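Local coordinates for protein 3-ketosteroid-delta4-5alpha-dehydrogenase (Rhodococcus jostii, PDB 4AT2) that probably catalyses the FAD-dependent introduction of a double bond into the A ring of 5alpha-3-ketosteroids during steroid catabolism, at residues A[115-128]-A[479-491]. Residues are numbered along the deposited sequence; the frame is centred on the assembly and turned at random.
Sequences ALGPGADEEKITDY and SGVCAGGYASGTS. With FAD (flavin-adenine dinucleotide), chain D.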
ATOM      1  N   ALA A 115     -14.966   3.888   6.027  1.00  9.14           N
ATOM      2  CA  ALA A 115     -14.665   2.459   6.097  1.00  9.09           C
ATOM      3  C   ALA A 115     -13.801   1.960   4.956  1.00  8.92           C
ATOM      4  O   ALA A 115     -13.150   0.926   5.092  1.00  9.08           O
ATOM      5  CB  ALA A 115     -15.950   1.637   6.172  1.00  9.02           C
ATOM      6  N   LEU A 116     -13.823   2.664   3.825  1.00  8.94           N
ATOM      7  CA  LEU A 116     -13.233   2.120   2.595  1.00  8.80           C
ATOM      8  C   LEU A 116     -11.978   2.855   2.158  1.00  9.23           C
ATOM      9  O   LEU A 116     -11.470   2.613   1.061  1.00  9.03           O
ATOM     10  CB  LEU A 116     -14.265   2.072   1.457  1.00  8.82           C
ATOM     11  CG  LEU A 116     -15.581   1.353   1.790  1.00  8.72           C
ATOM     12  CD1 LEU A 116     -16.502   1.385   0.571  1.00  8.93           C
ATOM     13  CD2 LEU A 116     -15.342  -0.088   2.251  1.00  8.92           C
ATOM     14  N   GLY A 117     -11.474   3.723   3.028  1.00  9.75           N
ATOM     15  CA  GLY A 117     -10.228   4.450   2.779  1.00 10.45           C
ATOM     16  C   GLY A 117      -9.050   3.746   3.437  1.00 10.77           C
ATOM     17  O   GLY A 117      -9.092   2.535   3.655  1.00 10.60           O
ATOM     18  N   PRO A 118      -7.990   4.496   3.774  1.00 10.89           N
ATOM     19  CA  PRO A 118      -7.895   5.953   3.644  1.00 11.36           C
ATOM     20  C   PRO A 118      -7.758   6.400   2.193  1.00 11.18           C
ATOM     21  O   PRO A 118      -7.460   5.585   1.316  1.00 11.43           O
ATOM     22  CB  PRO A 118      -6.636   6.297   4.453  1.00 11.42           C
ATOM     23  CG  PRO A 118      -5.814   5.060   4.427  1.00 11.57           C
ATOM     24  CD  PRO A 118      -6.776   3.904   4.370  1.00 11.26           C
ATOM     25  N   GLY A 119      -8.005   7.683   1.944  1.00 11.36           N
ATOM     26  CA  GLY A 119      -7.857   8.245   0.611  1.00 11.59           C
ATOM     27  C   GLY A 119      -8.877   7.752  -0.399  1.00 11.40           C
ATOM     28  O   GLY A 119      -8.601   7.720  -1.598  1.00 11.93           O
ATOM     29  N   ALA A 120     -10.062   7.375   0.074  1.00 11.24           N
ATOM     30  CA  ALA A 120     -11.140   6.967  -0.837  1.00 11.33           C
ATOM     31  C   ALA A 120     -11.533   8.099  -1.791  1.00 11.73           C
ATOM     32  O   ALA A 120     -11.442   9.281  -1.448  1.00 11.65           O
ATOM     33  CB  ALA A 120     -12.354   6.494  -0.047  1.00 11.79           C
ATOM     34  N   ASP A 121     -11.958   7.719  -2.990  1.00 12.06           N
ATOM     35  CA  ASP A 121     -12.316   8.670  -4.047  1.00 12.31           C
ATOM     36  C   ASP A 121     -13.672   9.292  -3.719  1.00 12.32           C
ATOM     37  O   ASP A 121     -14.706   8.669  -3.943  1.00 12.10           O
ATOM     38  CB  ASP A 121     -12.367   7.912  -5.384  1.00 12.75           C
ATOM     39  CG  ASP A 121     -12.600   8.820  -6.582  1.00 13.39           C
ATOM     40  OD1 ASP A 121     -13.226   9.891  -6.444  1.00 13.96           O
ATOM     41  OD2 ASP A 121     -12.172   8.430  -7.690  1.00 13.77           O
ATOM     42  N   GLU A 122     -13.666  10.516  -3.194  1.00 12.65           N
ATOM     43  CA  GLU A 122     -14.902  11.120  -2.713  1.00 13.11           C
ATOM     44  C   GLU A 122     -15.904  11.354  -3.850  1.00 13.08           C
ATOM     45  O   GLU A 122     -17.106  11.107  -3.694  1.00 12.97           O
ATOM     46  CB  GLU A 122     -14.639  12.419  -1.940  1.00 14.08           C
ATOM     47  CG  GLU A 122     -15.879  12.896  -1.191  1.00 15.19           C
ATOM     48  CD  GLU A 122     -15.686  14.198  -0.439  1.00 16.99           C
ATOM     49  OE1 GLU A 122     -14.535  14.687  -0.325  1.00 18.19           O
ATOM     50  OE2 GLU A 122     -16.705  14.734   0.039  1.00 17.83           O
ATOM     51  N   GLU A 123     -15.410  11.816  -4.991  1.00 13.12           N
ATOM     52  CA  GLU A 123     -16.282  12.021  -6.146  1.00 13.34           C
ATOM     53  C   GLU A 123     -16.987  10.722  -6.532  1.00 12.73           C
ATOM     54  O   GLU A 123     -18.199  10.711  -6.748  1.00 12.56           O
ATOM     55  CB  GLU A 123     -15.505  12.582  -7.347  1.00 14.74           C
ATOM     56  CG  GLU A 123     -16.391  12.878  -8.552  1.00 16.42           C
ATOM     57  CD  GLU A 123     -15.619  13.088  -9.853  1.00 18.45           C
ATOM     58  OE1 GLU A 123     -14.436  12.727  -9.952  1.00 20.62           O
ATOM     59  OE2 GLU A 123     -16.215  13.611 -10.809  1.00 20.85           O
ATOM     60  N   LYS A 124     -16.220   9.636  -6.639  1.00 11.87           N
ATOM     61  CA  LYS A 124     -16.784   8.351  -7.057  1.00 11.52           C
ATOM     62  C   LYS A 124     -17.771   7.810  -6.030  1.00 11.08           C
ATOM     63  O   LYS A 124     -18.866   7.394  -6.385  1.00 10.88           O
ATOM     64  CB  LYS A 124     -15.688   7.313  -7.344  1.00 11.69           C
ATOM     65  CG  LYS A 124     -16.203   6.101  -8.114  1.00 12.27           C
ATOM     66  CD  LYS A 124     -15.109   5.084  -8.446  1.00 12.89           C
ATOM     67  CE  LYS A 124     -14.045   5.727  -9.326  1.00 14.09           C
ATOM     68  NZ  LYS A 124     -13.657   4.895 -10.489  1.00 13.99           N
ATOM     69  N   ILE A 125     -17.382   7.816  -4.756  1.00 10.71           N
ATOM     70  CA  ILE A 125     -18.284   7.339  -3.708  1.00 10.45           C
ATOM     71  C   ILE A 125     -19.575   8.160  -3.654  1.00 10.66           C
ATOM     72  O   ILE A 125     -20.663   7.585  -3.565  1.00 10.61           O
ATOM     73  CB  ILE A 125     -17.575   7.214  -2.348  1.00 10.39           C
ATOM     74  CG1 ILE A 125     -16.657   5.974  -2.392  1.00 10.10           C
ATOM     75  CG2 ILE A 125     -18.587   7.098  -1.213  1.00 10.25           C
ATOM     76  CD1 ILE A 125     -15.753   5.803  -1.186  1.00 10.26           C
ATOM     77  N   THR A 126     -19.458   9.484  -3.756  1.00 10.84           N
ATOM     78  CA  THR A 126     -20.641  10.367  -3.751  1.00 10.94           C
ATOM     79  C   THR A 126     -21.591   9.984  -4.889  1.00 11.16           C
ATOM     80  O   THR A 126     -22.800   9.784  -4.680  1.00 11.06           O
ATOM     81  CB  THR A 126     -20.249  11.862  -3.823  1.00 11.31           C
ATOM     82  OG1 THR A 126     -19.369  12.164  -2.739  1.00 11.05           O
ATOM     83  CG2 THR A 126     -21.481  12.767  -3.696  1.00 11.73           C
ATOM     84  N   ASP A 127     -21.016   9.842  -6.077  1.00 11.00           N
ATOM     85  CA  ASP A 127     -21.745   9.450  -7.271  1.00 11.17           C
ATOM     86  C   ASP A 127     -22.431   8.077  -7.107  1.00 10.80           C
ATOM     87  O   ASP A 127     -23.606   7.916  -7.426  1.00 11.03           O
ATOM     88  CB  ASP A 127     -20.755   9.444  -8.441  1.00 11.54           C
ATOM     89  CG  ASP A 127     -21.367   8.968  -9.721  1.00 12.14           C
ATOM     90  OD1 ASP A 127     -22.237   9.677 -10.261  1.00 13.38           O
ATOM     91  OD2 ASP A 127     -20.946   7.907 -10.211  1.00 11.92           O
ATOM     92  N   TYR A 128     -21.685   7.097  -6.606  1.00 10.22           N
ATOM     93  CA  TYR A 128     -22.217   5.761  -6.356  1.00 10.00           C
ATOM     94  C   TYR A 128     -23.392   5.807  -5.379  1.00 10.26           C
ATOM     95  O   TYR A 128     -24.395   5.100  -5.564  1.00 10.24           O
ATOM     96  CB  TYR A 128     -21.086   4.902  -5.786  1.00  9.61           C
ATOM     97  CG  TYR A 128     -21.407   3.435  -5.593  1.00  9.43           C
ATOM     98  CD1 TYR A 128     -21.370   2.541  -6.662  1.00  9.30           C
ATOM     99  CD2 TYR A 128     -21.704   2.940  -4.321  1.00  9.41           C
ATOM    100  CE1 TYR A 128     -21.644   1.190  -6.473  1.00  9.34           C
ATOM    101  CE2 TYR A 128     -21.981   1.600  -4.123  1.00  9.30           C
ATOM    102  CZ  TYR A 128     -21.946   0.733  -5.197  1.00  9.42           C
ATOM    103  OH  TYR A 128     -22.215  -0.595  -4.992  1.00  9.49           O
ATOM    104  N   SER A 479      -9.695   0.752 -10.164  1.00  8.86           N
ATOM    105  CA  SER A 479      -9.870   1.185  -8.779  1.00  9.11           C
ATOM    106  C   SER A 479     -11.299   1.712  -8.658  1.00  9.28           C
ATOM    107  O   SER A 479     -11.665   2.683  -9.320  1.00  9.16           O
ATOM    108  CB  SER A 479      -8.849   2.280  -8.450  1.00  9.34           C
ATOM    109  OG  SER A 479      -8.896   2.656  -7.085  1.00  9.83           O
ATOM    110  N   GLY A 480     -12.115   1.046  -7.839  1.00  9.31           N
ATOM    111  CA  GLY A 480     -13.548   1.381  -7.718  1.00  9.58           C
ATOM    112  C   GLY A 480     -13.847   2.157  -6.451  1.00  9.73           C
ATOM    113  O   GLY A 480     -13.117   3.088  -6.088  1.00 10.16           O
ATOM    114  N   VAL A 481     -14.915   1.780  -5.756  1.00  9.50           N
ATOM    115  CA  VAL A 481     -15.235   2.500  -4.524  1.00  9.26           C
ATOM    116  C   VAL A 481     -14.218   2.231  -3.409  1.00  9.30           C
ATOM    117  O   VAL A 481     -13.908   3.140  -2.648  1.00  9.46           O
ATOM    118  CB  VAL A 481     -16.695   2.290  -4.062  1.00  9.13           C
ATOM    119  CG1 VAL A 481     -17.656   2.823  -5.127  1.00  9.06           C
ATOM    120  CG2 VAL A 481     -16.983   0.820  -3.757  1.00  9.21           C
ATOM    121  N   CYS A 482     -13.687   1.012  -3.323  1.00  9.06           N
ATOM    122  CA  CYS A 482     -12.733   0.689  -2.249  1.00  9.32           C
ATOM    123  C   CYS A 482     -11.319   1.156  -2.545  1.00  9.35           C
ATOM    124  O   CYS A 482     -10.743   0.788  -3.573  1.00 10.23           O
ATOM    125  CB  CYS A 482     -12.696  -0.818  -1.970  1.00  9.08           C
ATOM    126  SG  CYS A 482     -14.255  -1.489  -1.379  1.00  9.82           S
ATOM    127  N   ALA A 483     -10.752   1.919  -1.615  1.00  9.19           N
ATOM    128  CA  ALA A 483      -9.353   2.369  -1.711  1.00  9.18           C
ATOM    129  C   ALA A 483      -8.429   1.643  -0.729  1.00  9.08           C
ATOM    130  O   ALA A 483      -7.209   1.725  -0.857  1.00  9.46           O
ATOM    131  CB  ALA A 483      -9.258   3.879  -1.499  1.00  9.30           C
ATOM    132  N   GLY A 484      -9.008   0.952   0.248  1.00  8.96           N
ATOM    133  CA  GLY A 484      -8.218   0.314   1.312  1.00  8.66           C
ATOM    134  C   GLY A 484      -9.085  -0.653   2.089  1.00  8.57           C
ATOM    135  O   GLY A 484      -8.984  -1.871   1.909  1.00  8.58           O
ATOM    136  N   GLY A 485      -9.982  -0.110   2.914  1.00  8.39           N
ATOM    137  CA  GLY A 485     -11.015  -0.935   3.542  1.00  8.32           C
ATOM    138  C   GLY A 485     -11.936  -1.576   2.509  1.00  8.58           C
ATOM    139  O   GLY A 485     -12.048  -1.092   1.378  1.00  8.77           O
ATOM    140  N   TYR A 486     -12.595  -2.660   2.911  1.00  8.57           N
ATOM    141  CA  TYR A 486     -13.491  -3.398   2.034  1.00  8.65           C
ATOM    142  C   TYR A 486     -14.813  -3.686   2.742  1.00  8.79           C
ATOM    143  O   TYR A 486     -14.850  -3.866   3.956  1.00  8.80           O
ATOM    144  CB  TYR A 486     -12.830  -4.720   1.580  1.00  8.84           C
ATOM    145  CG  TYR A 486     -13.679  -5.514   0.608  1.00  9.12           C
ATOM    146  CD1 TYR A 486     -13.677  -5.204  -0.755  1.00  9.47           C
ATOM    147  CD2 TYR A 486     -14.494  -6.569   1.042  1.00  9.29           C
ATOM    148  CE1 TYR A 486     -14.464  -5.909  -1.650  1.00 10.06           C
ATOM    149  CE2 TYR A 486     -15.294  -7.268   0.145  1.00  9.73           C
ATOM    150  CZ  TYR A 486     -15.260  -6.939  -1.206  1.00  9.97           C
ATOM    151  OH  TYR A 486     -16.044  -7.605  -2.123  1.00 11.11           O
ATOM    152  N   ALA A 487     -15.897  -3.752   1.971  1.00  8.74           N
ATOM    153  CA  ALA A 487     -17.183  -4.219   2.480  1.00  8.66           C
ATOM    154  C   ALA A 487     -17.748  -5.193   1.464  1.00  8.75           C
ATOM    155  O   ALA A 487     -17.623  -4.969   0.252  1.00  8.84           O
ATOM    156  CB  ALA A 487     -18.147  -3.049   2.714  1.00  8.85           C
ATOM    157  N   SER A 488     -18.346  -6.288   1.940  1.00  8.78           N
ATOM    158  CA  SER A 488     -18.927  -7.284   1.027  1.00  8.89           C
ATOM    159  C   SER A 488     -20.009  -6.657   0.157  1.00  8.79           C
ATOM    160  O   SER A 488     -20.887  -5.916   0.648  1.00  8.97           O
ATOM    161  CB  SER A 488     -19.514  -8.487   1.781  1.00  9.16           C
ATOM    162  OG  SER A 488     -18.488  -9.338   2.261  1.00  9.54           O
ATOM    163  N   GLY A 489     -19.922  -6.925  -1.145  1.00  8.49           N
ATOM    164  CA  GLY A 489     -20.879  -6.365  -2.097  1.00  8.49           C
ATOM    165  C   GLY A 489     -20.344  -5.192  -2.892  1.00  8.25           C
ATOM    166  O   GLY A 489     -20.953  -4.787  -3.872  1.00  8.22           O
ATOM    167  N   THR A 490     -19.220  -4.617  -2.471  1.00  8.05           N
ATOM    168  CA  THR A 490     -18.730  -3.415  -3.151  1.00  8.18           C
ATOM    169  C   THR A 490     -18.169  -3.734  -4.519  1.00  8.29           C
ATOM    170  O   THR A 490     -18.157  -2.869  -5.394  1.00  8.55           O
ATOM    171  CB  THR A 490     -17.661  -2.658  -2.337  1.00  8.01           C
ATOM    172  OG1 THR A 490     -16.619  -3.568  -1.964  1.00  8.21           O
ATOM    173  CG2 THR A 490     -18.286  -2.035  -1.085  1.00  8.04           C
ATOM    174  N   SER A 491     -17.710  -4.963  -4.715  1.00  8.56           N
ATOM    175  CA  SER A 491     -17.147  -5.315  -6.008  1.00  8.78           C
ATOM    176  C   SER A 491     -18.234  -5.587  -7.051  1.00  8.91           C
ATOM    177  O   SER A 491     -18.177  -5.048  -8.173  1.00  9.11           O
ATOM    178  CB  SER A 491     -16.189  -6.490  -5.899  1.00  9.13           C
ATOM    179  OG  SER A 491     -15.559  -6.637  -7.157  1.00  9.63           O
TER
HETATM  180  PA  FAD D1492     -15.313 -11.241 -13.493  1.00 11.69           P
HETATM  181  O1A FAD D1492     -16.705 -11.382 -13.013  1.00 12.46           O
HETATM  182  O2A FAD D1492     -14.318 -12.246 -13.090  1.00 12.25           O
HETATM  183  O5B FAD D1492     -15.351 -11.166 -15.092  1.00 11.43           O
HETATM  184  C5B FAD D1492     -14.152 -10.972 -15.848  1.00 11.28           C
HETATM  185  C4B FAD D1492     -14.238 -11.821 -17.128  1.00 11.54           C
HETATM  186  O4B FAD D1492     -13.083 -11.446 -17.909  1.00 11.14           O
HETATM  187  C3B FAD D1492     -14.082 -13.308 -16.786  1.00 11.63           C
HETATM  188  O3B FAD D1492     -15.169 -14.053 -17.392  1.00 11.90           O
HETATM  189  C2B FAD D1492     -12.719 -13.682 -17.378  1.00 11.69           C
HETATM  190  O2B FAD D1492     -12.727 -15.050 -17.863  1.00 11.83           O
HETATM  191  C1B FAD D1492     -12.586 -12.678 -18.521  1.00 11.54           C
HETATM  192  N9A FAD D1492     -11.190 -12.418 -18.936  1.00 11.47           N
HETATM  193  C8A FAD D1492     -10.078 -12.403 -18.190  1.00 11.66           C
HETATM  194  N7A FAD D1492      -9.049 -12.111 -18.982  1.00 11.94           N
HETATM  195  C5A FAD D1492      -9.517 -11.928 -20.233  1.00 11.90           C
HETATM  196  C6A FAD D1492      -8.939 -11.621 -21.421  1.00 12.02           C
HETATM  197  N6A FAD D1492      -7.622 -11.426 -21.469  1.00 12.56           N
HETATM  198  N1A FAD D1492      -9.659 -11.505 -22.550  1.00 11.69           N
HETATM  199  C2A FAD D1492     -11.034 -11.688 -22.521  1.00 11.81           C
HETATM  200  N3A FAD D1492     -11.618 -12.007 -21.298  1.00 11.61           N
HETATM  201  C4A FAD D1492     -10.842 -12.120 -20.189  1.00 11.62           C
HETATM  202  N1  FAD D1492     -17.734  -9.441  -4.374  1.00 11.05           N
HETATM  203  C2  FAD D1492     -18.928  -8.834  -4.031  1.00 11.17           C
HETATM  204  O2  FAD D1492     -19.076  -7.640  -4.254  1.00 10.82           O
HETATM  205  N3  FAD D1492     -19.957  -9.581  -3.439  1.00 11.25           N
HETATM  206  C4  FAD D1492     -19.769 -10.935  -3.154  1.00 11.44           C
HETATM  207  O4  FAD D1492     -20.690 -11.557  -2.619  1.00 11.60           O
HETATM  208  C4X FAD D1492     -18.557 -11.547  -3.496  1.00 11.51           C
HETATM  209  N5  FAD D1492     -18.331 -12.854  -3.214  1.00 12.24           N
HETATM  210  C5X FAD D1492     -17.086 -13.353  -3.338  1.00 12.29           C
HETATM  211  C6  FAD D1492     -16.777 -14.613  -2.815  1.00 12.47           C
HETATM  212  C7  FAD D1492     -15.494 -15.149  -2.952  1.00 12.80           C
HETATM  213  C7M FAD D1492     -15.241 -16.423  -2.407  1.00 13.33           C
HETATM  214  C8  FAD D1492     -14.493 -14.407  -3.614  1.00 12.79           C
HETATM  215  C8M FAD D1492     -13.180 -14.889  -3.794  1.00 12.48           C
HETATM  216  C9  FAD D1492     -14.808 -13.154  -4.145  1.00 12.40           C
HETATM  217  C9A FAD D1492     -16.093 -12.614  -3.989  1.00 12.12           C
HETATM  218  N10 FAD D1492     -16.397 -11.383  -4.472  1.00 11.50           N
HETATM  219  C10 FAD D1492     -17.546 -10.801  -4.104  1.00 11.42           C
HETATM  220  C1' FAD D1492     -15.542 -10.675  -5.460  1.00 11.20           C
HETATM  221  C2' FAD D1492     -16.217 -10.697  -6.840  1.00 11.14           C
HETATM  222  O2' FAD D1492     -16.526 -12.065  -7.115  1.00 11.97           O
HETATM  223  C3' FAD D1492     -15.277 -10.148  -7.925  1.00 10.51           C
HETATM  224  O3' FAD D1492     -14.447  -9.082  -7.431  1.00 10.13           O
HETATM  225  C4' FAD D1492     -16.104  -9.652  -9.122  1.00 10.67           C
HETATM  226  O4' FAD D1492     -16.918 -10.740  -9.585  1.00 10.46           O
HETATM  227  C5' FAD D1492     -15.189  -9.183 -10.255  1.00 10.44           C
HETATM  228  O5' FAD D1492     -16.011  -8.653 -11.313  1.00 10.70           O
HETATM  229  P   FAD D1492     -15.375  -8.381 -12.769  1.00 10.90           P
HETATM  230  O1P FAD D1492     -14.257  -7.437 -12.672  1.00 10.00           O
HETATM  231  O2P FAD D1492     -16.514  -8.107 -13.708  1.00 10.09           O
HETATM  232  O3P FAD D1492     -14.645  -9.805 -13.080  1.00 11.06           O
HETATM  233  O   HOH W   1      -6.006   3.237   1.170  1.00 12.73           O
HETATM  234  O   HOH W   2     -11.869   4.947  -3.548  1.00 12.53           O
HETATM  235  O   HOH W   3     -10.629   5.055 -10.443  1.00 10.42           O
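Leu116 and Gly117, in the turn after helix 105-115, meet the glycine-rich loop 482-485 backbone to backbone. Leu116 O accepts from Ala483 N (2.9 Å) and weakly from Gly484 N, and Gly117 O accepts from Gly485 N (2.9 Å). Gly485 CA also makes a CA-H...O contact to Ala115 O, so close that a side chain there would clash. The side chain of Leu116 packs against segment 481-490: CD2 lies 3.6 Å from Gly485 O and also touches Cys482 SG and Ala487 CB, while CD1 meets Thr490 CG2 tip to tip. Val481 CG1 sits over one face of the Tyr128 ring, 4.1 Å from its centroid, and Ile125 crosses Val481 at about a right angle. Lys124 leaves with CG anti to the backbone N (chi1 -165°) and bends over its last two torsions, bringing NZ to Ser479 O (3.2 Å) and into cation-pi contact with Tyr498; a leucine there would probably leave both without their charged partner. Tyr486 OH hydrogen-bonds the bound steroid, and Ser491 OG shares a hydrogen bond with the ribityl O3' of FAD. Helix 122-130 packs against helix 105-115 through Ile125 and against helix 490-507 through Tyr128, while strand 444-452 backs Cys482 and Tyr486.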